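Local coordinates for putative uncharacterized protein PH0242 (Pyrococcus horikoshii, PDB 3VU1), which is the C-terminal globular domain of an archaeal oligosaccharyltransferase, AglB, built largely of beta-sheets and carrying a calcium ion, at residues A[367-381]-A[434-448]. Sequence-based numbering, arbitrary orientation.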
# COMPACT_ATOMS: atom_id res chain seq x y z
N MET A 367 17.90 -5.36 -21.11
CA MET A 367 18.31 -5.31 -22.52
C MET A 367 17.62 -4.17 -23.27
O MET A 367 16.47 -3.82 -22.96
CB MET A 367 17.95 -6.59 -23.25
CG MET A 367 18.45 -7.89 -22.65
SD MET A 367 17.80 -9.27 -23.62
CE MET A 367 19.01 -9.36 -24.94
N ARG A 368 18.33 -3.59 -24.24
CA ARG A 368 17.72 -2.56 -25.10
C ARG A 368 16.98 -3.24 -26.25
O ARG A 368 17.27 -4.40 -26.56
CB ARG A 368 18.73 -1.53 -25.61
CG ARG A 368 19.40 -0.74 -24.51
CD ARG A 368 20.24 0.39 -25.08
NE ARG A 368 21.52 0.48 -24.37
CZ ARG A 368 22.20 1.61 -24.16
NH1 ARG A 368 21.74 2.79 -24.59
NH2 ARG A 368 23.36 1.57 -23.51
N GLU A 369 16.00 -2.55 -26.83
CA GLU A 369 15.19 -3.16 -27.89
C GLU A 369 16.11 -3.52 -29.07
O GLU A 369 17.04 -2.76 -29.37
CB GLU A 369 14.00 -2.26 -28.30
CG GLU A 369 14.36 -0.90 -28.88
CD GLU A 369 13.22 0.12 -28.81
OE1 GLU A 369 12.09 -0.24 -28.42
OE2 GLU A 369 13.45 1.29 -29.14
N GLY A 370 15.89 -4.69 -29.67
CA GLY A 370 16.79 -5.18 -30.72
C GLY A 370 17.90 -6.14 -30.28
O GLY A 370 18.27 -7.03 -31.04
N GLU A 371 18.44 -5.96 -29.06
CA GLU A 371 19.58 -6.76 -28.57
C GLU A 371 19.29 -8.25 -28.46
O GLU A 371 18.13 -8.65 -28.49
CB GLU A 371 20.07 -6.23 -27.23
CG GLU A 371 20.78 -4.89 -27.36
CD GLU A 371 21.10 -4.23 -26.02
OE1 GLU A 371 21.02 -4.91 -24.96
OE2 GLU A 371 21.43 -3.03 -26.05
N SER A 372 20.33 -9.08 -28.36
CA SER A 372 20.18 -10.53 -28.29
C SER A 372 21.24 -11.12 -27.39
O SER A 372 22.27 -10.47 -27.17
CB SER A 372 20.28 -11.15 -29.67
OG SER A 372 19.24 -10.69 -30.52
N GLY A 373 21.01 -12.33 -26.87
CA GLY A 373 22.08 -13.07 -26.14
C GLY A 373 21.81 -13.98 -24.95
O GLY A 373 20.68 -14.18 -24.53
N ARG A 374 22.88 -14.56 -24.42
CA ARG A 374 22.78 -15.38 -23.24
C ARG A 374 22.60 -14.50 -22.01
O ARG A 374 23.39 -13.57 -21.77
CB ARG A 374 23.99 -16.29 -23.09
CG ARG A 374 23.76 -17.68 -23.66
CD ARG A 374 25.03 -18.53 -23.60
NE ARG A 374 25.71 -18.39 -22.32
CZ ARG A 374 25.74 -19.33 -21.38
NH1 ARG A 374 26.38 -19.10 -20.23
NH2 ARG A 374 25.14 -20.50 -21.59
N LEU A 375 21.54 -14.79 -21.27
CA LEU A 375 21.14 -14.04 -20.09
C LEU A 375 21.28 -14.96 -18.92
O LEU A 375 20.76 -16.07 -18.96
CB LEU A 375 19.68 -13.60 -20.24
CG LEU A 375 18.85 -13.13 -19.04
CD1 LEU A 375 19.31 -11.76 -18.54
CD2 LEU A 375 17.37 -13.12 -19.41
N GLU A 376 22.00 -14.50 -17.89
CA GLU A 376 22.28 -15.30 -16.69
C GLU A 376 21.77 -14.62 -15.42
O GLU A 376 22.23 -13.54 -15.04
CB GLU A 376 23.77 -15.58 -16.55
CG GLU A 376 24.38 -16.45 -17.66
CD GLU A 376 25.77 -15.98 -18.07
OE1 GLU A 376 26.72 -16.06 -17.25
OE2 GLU A 376 25.91 -15.50 -19.24
N LEU A 377 20.81 -15.27 -14.76
CA LEU A 377 20.17 -14.76 -13.56
C LEU A 377 20.36 -15.75 -12.45
O LEU A 377 20.37 -16.96 -12.67
CB LEU A 377 18.66 -14.66 -13.74
CG LEU A 377 18.12 -13.90 -14.93
CD1 LEU A 377 16.83 -14.52 -15.41
CD2 LEU A 377 17.90 -12.45 -14.54
N LYS A 378 20.49 -15.23 -11.24
CA LYS A 378 20.38 -16.02 -10.05
C LYS A 378 19.21 -15.41 -9.26
O LYS A 378 19.20 -14.21 -8.94
CB LYS A 378 21.70 -16.02 -9.25
CG LYS A 378 22.54 -17.28 -9.42
CD LYS A 378 23.99 -17.04 -9.89
CE LYS A 378 24.79 -16.04 -9.04
NZ LYS A 378 24.95 -16.43 -7.61
N VAL A 379 18.21 -16.24 -8.96
CA VAL A 379 17.01 -15.77 -8.28
C VAL A 379 16.67 -16.64 -7.08
O VAL A 379 16.86 -17.86 -7.12
CB VAL A 379 15.83 -15.68 -9.26
CG1 VAL A 379 15.54 -17.02 -9.91
CG2 VAL A 379 14.60 -15.11 -8.58
N GLY A 380 16.18 -16.01 -6.01
CA GLY A 380 15.78 -16.71 -4.78
C GLY A 380 14.27 -16.73 -4.58
O GLY A 380 13.61 -15.71 -4.80
N VAL A 381 13.73 -17.89 -4.21
CA VAL A 381 12.32 -18.04 -3.89
C VAL A 381 12.17 -18.81 -2.61
O VAL A 381 13.04 -19.58 -2.23
CB VAL A 381 11.56 -18.79 -4.99
CG1 VAL A 381 11.29 -17.89 -6.19
CG2 VAL A 381 12.33 -20.04 -5.41
N GLY A 434 15.40 -21.42 -2.28
CA GLY A 434 16.78 -20.97 -2.22
C GLY A 434 17.22 -20.37 -3.54
O GLY A 434 16.39 -19.95 -4.36
N GLU A 435 18.53 -20.34 -3.79
CA GLU A 435 19.04 -19.77 -5.02
C GLU A 435 18.82 -20.69 -6.22
O GLU A 435 18.84 -21.91 -6.07
CB GLU A 435 20.49 -19.37 -4.88
CG GLU A 435 20.69 -18.39 -3.73
CD GLU A 435 21.94 -17.54 -3.86
OE1 GLU A 435 22.61 -17.60 -4.92
OE2 GLU A 435 22.24 -16.79 -2.90
N ASN A 436 18.57 -20.08 -7.38
CA ASN A 436 18.33 -20.79 -8.63
C ASN A 436 19.11 -20.13 -9.73
O ASN A 436 18.93 -18.94 -9.96
CB ASN A 436 16.86 -20.68 -9.01
CG ASN A 436 15.97 -21.54 -8.16
OD1 ASN A 436 15.66 -22.67 -8.54
ND2 ASN A 436 15.56 -21.02 -7.01
N GLU A 437 19.97 -20.88 -10.42
CA GLU A 437 20.70 -20.32 -11.56
C GLU A 437 19.93 -20.54 -12.84
O GLU A 437 19.45 -21.64 -13.09
CB GLU A 437 22.07 -20.96 -11.72
CG GLU A 437 23.11 -20.47 -10.73
CD GLU A 437 24.30 -21.41 -10.68
OE1 GLU A 437 24.92 -21.64 -11.75
OE2 GLU A 437 24.60 -21.92 -9.59
N ILE A 438 19.80 -19.49 -13.64
CA ILE A 438 19.00 -19.55 -14.84
C ILE A 438 19.77 -19.01 -16.04
O ILE A 438 20.37 -17.93 -15.97
CB ILE A 438 17.63 -18.84 -14.65
CG1 ILE A 438 16.59 -19.82 -14.10
CG2 ILE A 438 17.08 -18.31 -15.97
CD1 ILE A 438 16.56 -19.89 -12.60
N VAL A 439 19.74 -19.79 -17.13
CA VAL A 439 20.41 -19.44 -18.37
C VAL A 439 19.47 -19.61 -19.57
O VAL A 439 18.87 -20.67 -19.73
CB VAL A 439 21.69 -20.29 -18.57
CG1 VAL A 439 22.51 -19.72 -19.73
CG2 VAL A 439 22.54 -20.35 -17.30
N VAL A 440 19.34 -18.57 -20.39
CA VAL A 440 18.39 -18.57 -21.51
C VAL A 440 18.85 -17.62 -22.60
O VAL A 440 19.62 -16.68 -22.33
CB VAL A 440 16.92 -18.20 -21.09
CG1 VAL A 440 16.28 -19.27 -20.22
CG2 VAL A 440 16.85 -16.83 -20.41
N ASN A 441 18.38 -17.88 -23.83
CA ASN A 441 18.58 -16.96 -24.97
C ASN A 441 17.49 -15.92 -24.99
O ASN A 441 16.30 -16.25 -24.86
CB ASN A 441 18.61 -17.72 -26.30
CG ASN A 441 19.89 -18.51 -26.53
OD1 ASN A 441 20.95 -18.23 -25.93
ND2 ASN A 441 19.81 -19.50 -27.41
N ALA A 442 17.88 -14.66 -25.18
CA ALA A 442 16.92 -13.56 -25.06
C ALA A 442 16.89 -12.63 -26.27
O ALA A 442 17.93 -12.12 -26.69
CB ALA A 442 17.20 -12.78 -23.78
N GLU A 443 15.69 -12.39 -26.79
CA GLU A 443 15.49 -11.53 -27.95
C GLU A 443 14.59 -10.32 -27.60
O GLU A 443 13.39 -10.48 -27.32
CB GLU A 443 14.83 -12.36 -29.04
CG GLU A 443 15.38 -12.26 -30.46
CD GLU A 443 14.90 -13.44 -31.31
OE1 GLU A 443 15.73 -14.29 -31.73
OE2 GLU A 443 13.67 -13.55 -31.55
N MET A 444 15.14 -9.12 -27.61
CA MET A 444 14.31 -7.93 -27.50
C MET A 444 13.80 -7.54 -28.89
O MET A 444 14.59 -7.26 -29.79
CB MET A 444 15.10 -6.75 -26.91
CG MET A 444 15.21 -6.72 -25.40
SD MET A 444 13.69 -6.26 -24.54
CE MET A 444 13.51 -4.51 -24.88
N PRO A 445 12.47 -7.52 -29.07
CA PRO A 445 11.96 -6.97 -30.32
C PRO A 445 12.38 -5.53 -30.42
O PRO A 445 12.30 -4.81 -29.43
CB PRO A 445 10.44 -7.04 -30.13
CG PRO A 445 10.22 -8.04 -29.06
CD PRO A 445 11.40 -7.94 -28.15
N LYS A 446 12.86 -5.10 -31.57
CA LYS A 446 13.09 -3.66 -31.78
C LYS A 446 11.72 -2.95 -31.74
O LYS A 446 10.69 -3.55 -32.09
CB LYS A 446 13.91 -3.40 -33.07
CG LYS A 446 13.30 -3.74 -34.45
CD LYS A 446 12.44 -5.02 -34.54
CE LYS A 446 13.19 -6.36 -34.47
NZ LYS A 446 13.72 -6.86 -35.77
N ASN A 447 11.68 -1.72 -31.26
CA ASN A 447 10.39 -1.00 -31.13
C ASN A 447 9.47 -1.37 -29.94
O ASN A 447 8.41 -0.75 -29.78
CB ASN A 447 9.55 -1.10 -32.42
CG ASN A 447 10.34 -0.76 -33.65
OD1 ASN A 447 10.81 0.37 -33.82
ND2 ASN A 447 10.51 -1.75 -34.54
N ALA A 448 9.83 -2.37 -29.14
CA ALA A 448 9.02 -2.70 -27.96
C ALA A 448 8.78 -1.48 -27.05
O ALA A 448 7.65 -1.16 -26.69
CB ALA A 448 9.63 -3.86 -27.19
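Strands 372-381 and 434-443 run antiparallel, with Ser372 opposite Glu443 and Val381 opposite Gly434. Hydrogen-bonded pairs such as Leu375–Val440 and Leu377–Ile438 exchange two backbone bonds each; Leu375 N donates to Val440 O at 2.9 Å. Beyond the strands, Met444 N bonds to Glu371 O and Gly370 N to Met444 O. Gly370, in a type II turn, and Gly373 both have positive phi, conformations glycine adopts readily.

One face carries Leu375, Leu377, Val379, Ile438, Val440 and Ala442, apolar residues suited to burial. Leu375 CD2 lies 3.9 Å from Val440 CG2, the side chains abreast with their ends on the same side, while Leu377 CD1 touches Ile438 CG2 (3.8 Å) at a slant. The pair is part of a large antiparallel sheet in the Peripheral 2 region: strand 336-356 flanks 372-381 on its other edge, and Leu389, Leu425 and Phe475 pack beneath the apolar face. Asn436, also on this buried side, turns its amide back toward the strands; ND2 makes a weak bond to Val379 O and another bond to Arg432 O.

The opposite face is mostly polar and charged. Val439 CG1 sits over one face of the Arg374 guanidinium, 3.3 Å from NH2. Lys378 runs alongside Glu437, CG to CG 3.5 Å, its bent chain bringing NZ into a long salt bridge with Glu435 OE1 (3.8 Å).

At the loop end, buried Met367 and Met444 run antiparallel, Met367 CB 3.5 Å from Met444 CG, their unbranched thioether chains bending to fit. Small, apolar Ala442 suits a place where Met367 SD comes within 3.6 Å of its CB. Glu369 CG lies between backbone N and carbonyl carbon (chi1 62°), and the extended chain carries the carboxylate to the start of helix 448-460: OE1 accepts a hydrogen bond from Ile449 N, and OE2 is hydrogen-bonded to Ser450 OG.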